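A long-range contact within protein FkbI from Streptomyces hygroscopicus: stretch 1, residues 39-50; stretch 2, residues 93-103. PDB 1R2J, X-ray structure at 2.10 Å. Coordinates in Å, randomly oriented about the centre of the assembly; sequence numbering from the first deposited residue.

Stretch 1, residues 39-50: LCAEVAAEHGGL
Stretch 2 93-103: QRATFLKELTS

The unusual feature of this contact is a histidine set against the last turns of a helix: H47 gives up 118 Å² to stretch 2, more than any other residue of the 428 Å² interface, and meets it with ring, backbone carbonyl and a bridging water together. With chi1 at -58° (m) and chi2 at -71°, the imidazole receives L98 over one face; L98 CD1 lies 3.7 Å from the ring centroid and 21° off its normal, the geometry of a CH-pi contact, and 3.4 Å from H47 CD2. L98 reaches this position with an m,t rotamer (-70°, 175°). Water 1 serves ND1 of the ring: it lies 2.8 Å from H47 ND1 and donates to R94 O at 3.2 Å and to A95 O at 2.6 Å, linking the imidazole to carbonyls of the helix.

Stretch 2 is helical from its start through E100, with phi/psi near -65°/-40°, and then leaves the helix at L101 (-77°/3°) and T102 (-139°/27°). Stretch 1 is largely irregular. A type I turn spans C40 to V43, closed by V43 N to C40 O at 2.8 Å; V43 and A44 are extended, A45 and E46 form a short 3-10 segment, and H47 follows at -111°/16°. The bonds from H47 N (3.1 Å) and G49 N (2.9 Å) to A44 O hold this bend together. In register, H47 CA lies 4.9 Å from K99 CA, and G49 CA lies 6.0 Å from T102 CA, so over this short span the two chains run in the same direction.

The close H47/K99 approach brings K99 CA within 3.4 Å of H47 O, with 153° at the hydrogen, a CA-H...O contact. T102 (chi1 72°, p) turns its hydroxyl into the same region. T102 OG1 lies 3.1 Å from H47 O and 3.5 Å from G48 O, both weak hydrogen-bond geometries, but its single proton has competing acceptors and its choice is unsettled. Water 2 adds a bridge, donating to G48 O at 3.2 Å and T102 O at 2.8 Å.

G48 adopts 83°/13°, where a CB would jam against the preceding carbonyl O and sit 3.3 Å from T102 OG1. At G49 (-85°/173°), a CB would fall 2.0 Å from V43 O.

Apolar packing completes the contact. V43 (chi1 170°, t) places CG2 4.1 Å from L98 CD2 and CG1 4.1 Å from T102 CG2. C40, with chi1 between wells at -118°, sets SG 3.8 Å from L101 CB and 3.9 Å from T102 CG2; L101 itself is m,t.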

# COMPACT_ATOMS: atom_id res chain seq x y z
N LEU A 39 -8.68 5.96 -4.60
CA LEU A 39 -8.12 4.64 -4.31
C LEU A 39 -7.64 4.01 -5.61
O LEU A 39 -6.92 3.01 -5.60
CB LEU A 39 -9.17 3.71 -3.68
CG LEU A 39 -9.55 3.88 -2.21
CD1 LEU A 39 -9.97 5.31 -1.91
CD2 LEU A 39 -10.67 2.92 -1.89
N CYS A 40 -8.04 4.63 -6.72
CA CYS A 40 -7.73 4.20 -8.08
C CYS A 40 -7.43 5.40 -8.96
O CYS A 40 -7.39 5.27 -10.19
CB CYS A 40 -8.97 3.53 -8.68
SG CYS A 40 -8.81 1.85 -9.13
N ALA A 41 -7.24 6.56 -8.34
CA ALA A 41 -7.04 7.82 -9.05
C ALA A 41 -6.23 7.84 -10.35
O ALA A 41 -6.54 8.63 -11.24
CB ALA A 41 -6.49 8.87 -8.08
N GLU A 42 -5.20 7.01 -10.47
CA GLU A 42 -4.38 7.01 -11.68
C GLU A 42 -4.98 6.29 -12.88
O GLU A 42 -4.44 6.36 -13.99
CB GLU A 42 -2.98 6.46 -11.37
CG GLU A 42 -2.11 7.45 -10.60
CD GLU A 42 -0.79 6.85 -10.15
OE1 GLU A 42 -0.12 6.19 -10.97
OE2 GLU A 42 -0.42 7.06 -8.97
N VAL A 43 -6.10 5.60 -12.68
CA VAL A 43 -6.74 4.90 -13.79
C VAL A 43 -7.24 5.91 -14.81
O VAL A 43 -7.85 6.93 -14.46
CB VAL A 43 -7.91 4.02 -13.28
CG1 VAL A 43 -8.73 3.50 -14.46
CG2 VAL A 43 -7.36 2.86 -12.48
N ALA A 44 -6.95 5.63 -16.08
CA ALA A 44 -7.33 6.49 -17.20
C ALA A 44 -8.83 6.74 -17.24
O ALA A 44 -9.63 5.91 -16.80
CB ALA A 44 -6.86 5.87 -18.51
N ALA A 45 -9.22 7.90 -17.77
CA ALA A 45 -10.63 8.27 -17.87
C ALA A 45 -11.40 7.32 -18.78
O ALA A 45 -12.60 7.09 -18.58
CB ALA A 45 -10.75 9.70 -18.39
N GLU A 46 -10.72 6.76 -19.78
CA GLU A 46 -11.34 5.84 -20.72
C GLU A 46 -11.96 4.64 -20.01
O GLU A 46 -12.85 3.98 -20.56
CB GLU A 46 -10.30 5.35 -21.73
CG GLU A 46 -9.80 6.43 -22.67
CD GLU A 46 -8.71 5.94 -23.60
OE1 GLU A 46 -8.29 6.72 -24.49
OE2 GLU A 46 -8.27 4.78 -23.45
N HIS A 47 -11.51 4.37 -18.80
CA HIS A 47 -12.04 3.24 -18.03
C HIS A 47 -12.84 3.76 -16.85
O HIS A 47 -13.13 3.03 -15.91
CB HIS A 47 -10.89 2.34 -17.55
CG HIS A 47 -10.04 1.81 -18.67
ND1 HIS A 47 -10.48 0.86 -19.56
CD2 HIS A 47 -8.78 2.13 -19.05
CE1 HIS A 47 -9.53 0.61 -20.44
NE2 HIS A 47 -8.49 1.36 -20.16
N GLY A 48 -13.19 5.04 -16.92
CA GLY A 48 -13.96 5.64 -15.85
C GLY A 48 -13.10 6.10 -14.69
O GLY A 48 -13.60 6.41 -13.62
N GLY A 49 -11.79 6.14 -14.91
CA GLY A 49 -10.88 6.56 -13.86
C GLY A 49 -10.73 8.07 -13.81
O GLY A 49 -11.24 8.78 -14.68
N LEU A 50 -10.03 8.55 -12.79
CA LEU A 50 -9.81 9.98 -12.62
C LEU A 50 -8.65 10.49 -13.44
O LEU A 50 -8.50 11.69 -13.64
CB LEU A 50 -9.57 10.30 -11.14
CG LEU A 50 -10.82 10.60 -10.29
CD1 LEU A 50 -11.88 9.53 -10.52
CD2 LEU A 50 -10.43 10.69 -8.82
N GLN A 93 -9.25 -7.10 -21.34
CA GLN A 93 -9.02 -7.30 -19.92
C GLN A 93 -8.97 -5.98 -19.17
O GLN A 93 -9.63 -5.81 -18.15
CB GLN A 93 -7.71 -8.07 -19.71
CG GLN A 93 -7.90 -9.57 -19.85
CD GLN A 93 -6.60 -10.33 -19.94
OE1 GLN A 93 -6.57 -11.55 -19.77
NE2 GLN A 93 -5.52 -9.63 -20.24
N ARG A 94 -8.21 -5.03 -19.69
CA ARG A 94 -8.13 -3.72 -19.06
C ARG A 94 -9.50 -3.04 -19.08
O ARG A 94 -9.90 -2.41 -18.10
CB ARG A 94 -7.10 -2.84 -19.76
CG ARG A 94 -7.48 -2.42 -21.18
CD ARG A 94 -6.55 -1.34 -21.71
NE ARG A 94 -5.15 -1.78 -21.72
CZ ARG A 94 -4.54 -2.31 -22.77
NH1 ARG A 94 -5.20 -2.50 -23.90
NH2 ARG A 94 -3.26 -2.65 -22.69
N ALA A 95 -10.21 -3.20 -20.19
CA ALA A 95 -11.53 -2.59 -20.36
C ALA A 95 -12.56 -3.12 -19.38
O ALA A 95 -13.45 -2.38 -18.93
CB ALA A 95 -12.01 -2.78 -21.79
N THR A 96 -12.46 -4.39 -19.03
CA THR A 96 -13.41 -5.00 -18.11
C THR A 96 -13.09 -4.76 -16.64
O THR A 96 -13.93 -4.26 -15.88
CB THR A 96 -13.51 -6.53 -18.35
OG1 THR A 96 -13.80 -6.78 -19.73
CG2 THR A 96 -14.61 -7.13 -17.49
N PHE A 97 -11.88 -5.11 -16.24
CA PHE A 97 -11.46 -4.97 -14.85
C PHE A 97 -11.30 -3.54 -14.34
O PHE A 97 -11.75 -3.23 -13.24
CB PHE A 97 -10.17 -5.75 -14.62
CG PHE A 97 -10.30 -7.22 -14.90
CD1 PHE A 97 -11.21 -8.00 -14.18
CD2 PHE A 97 -9.52 -7.84 -15.87
CE1 PHE A 97 -11.33 -9.36 -14.43
CE2 PHE A 97 -9.64 -9.20 -16.13
CZ PHE A 97 -10.55 -9.96 -15.41
N LEU A 98 -10.68 -2.68 -15.13
CA LEU A 98 -10.47 -1.31 -14.71
C LEU A 98 -11.78 -0.55 -14.44
O LEU A 98 -11.86 0.24 -13.50
CB LEU A 98 -9.62 -0.55 -15.74
CG LEU A 98 -8.15 -0.98 -15.81
CD1 LEU A 98 -7.46 -0.25 -16.95
CD2 LEU A 98 -7.44 -0.67 -14.50
N LYS A 99 -12.81 -0.82 -15.25
CA LYS A 99 -14.09 -0.14 -15.06
C LYS A 99 -14.76 -0.58 -13.77
O LYS A 99 -15.45 0.20 -13.11
CB LYS A 99 -15.02 -0.42 -16.25
CG LYS A 99 -15.72 -1.77 -16.17
CD LYS A 99 -17.17 -1.63 -15.71
CE LYS A 99 -18.03 -0.80 -16.68
NZ LYS A 99 -19.45 -0.66 -16.25
N GLU A 100 -14.56 -1.84 -13.39
CA GLU A 100 -15.14 -2.34 -12.16
C GLU A 100 -14.44 -1.76 -10.93
O GLU A 100 -15.06 -1.55 -9.89
CB GLU A 100 -15.08 -3.87 -12.12
CG GLU A 100 -15.88 -4.53 -13.23
CD GLU A 100 -16.17 -5.99 -12.95
OE1 GLU A 100 -16.53 -6.73 -13.91
OE2 GLU A 100 -16.04 -6.41 -11.78
N LEU A 101 -13.14 -1.51 -11.06
CA LEU A 101 -12.36 -0.96 -9.94
C LEU A 101 -12.61 0.54 -9.76
O LEU A 101 -12.00 1.18 -8.89
CB LEU A 101 -10.86 -1.20 -10.17
CG LEU A 101 -10.39 -2.66 -10.25
CD1 LEU A 101 -8.89 -2.69 -10.45
CD2 LEU A 101 -10.78 -3.40 -8.99
N THR A 102 -13.50 1.09 -10.56
CA THR A 102 -13.82 2.51 -10.48
C THR A 102 -15.37 2.67 -10.64
O THR A 102 -15.83 3.69 -11.11
CB THR A 102 -13.09 3.30 -11.58
OG1 THR A 102 -13.67 3.00 -12.84
CG2 THR A 102 -11.63 2.96 -11.60
N SER A 103 -16.09 1.62 -10.26
CA SER A 103 -17.52 1.57 -10.24
C SER A 103 -17.87 0.93 -8.87
O SER A 103 -19.01 0.46 -8.67
CB SER A 103 -18.13 0.64 -11.30
OG SER A 103 -17.81 1.07 -12.58
O HOH W 1 -12.30 -0.32 -17.77
O HOH W 2 -16.56 5.10 -13.37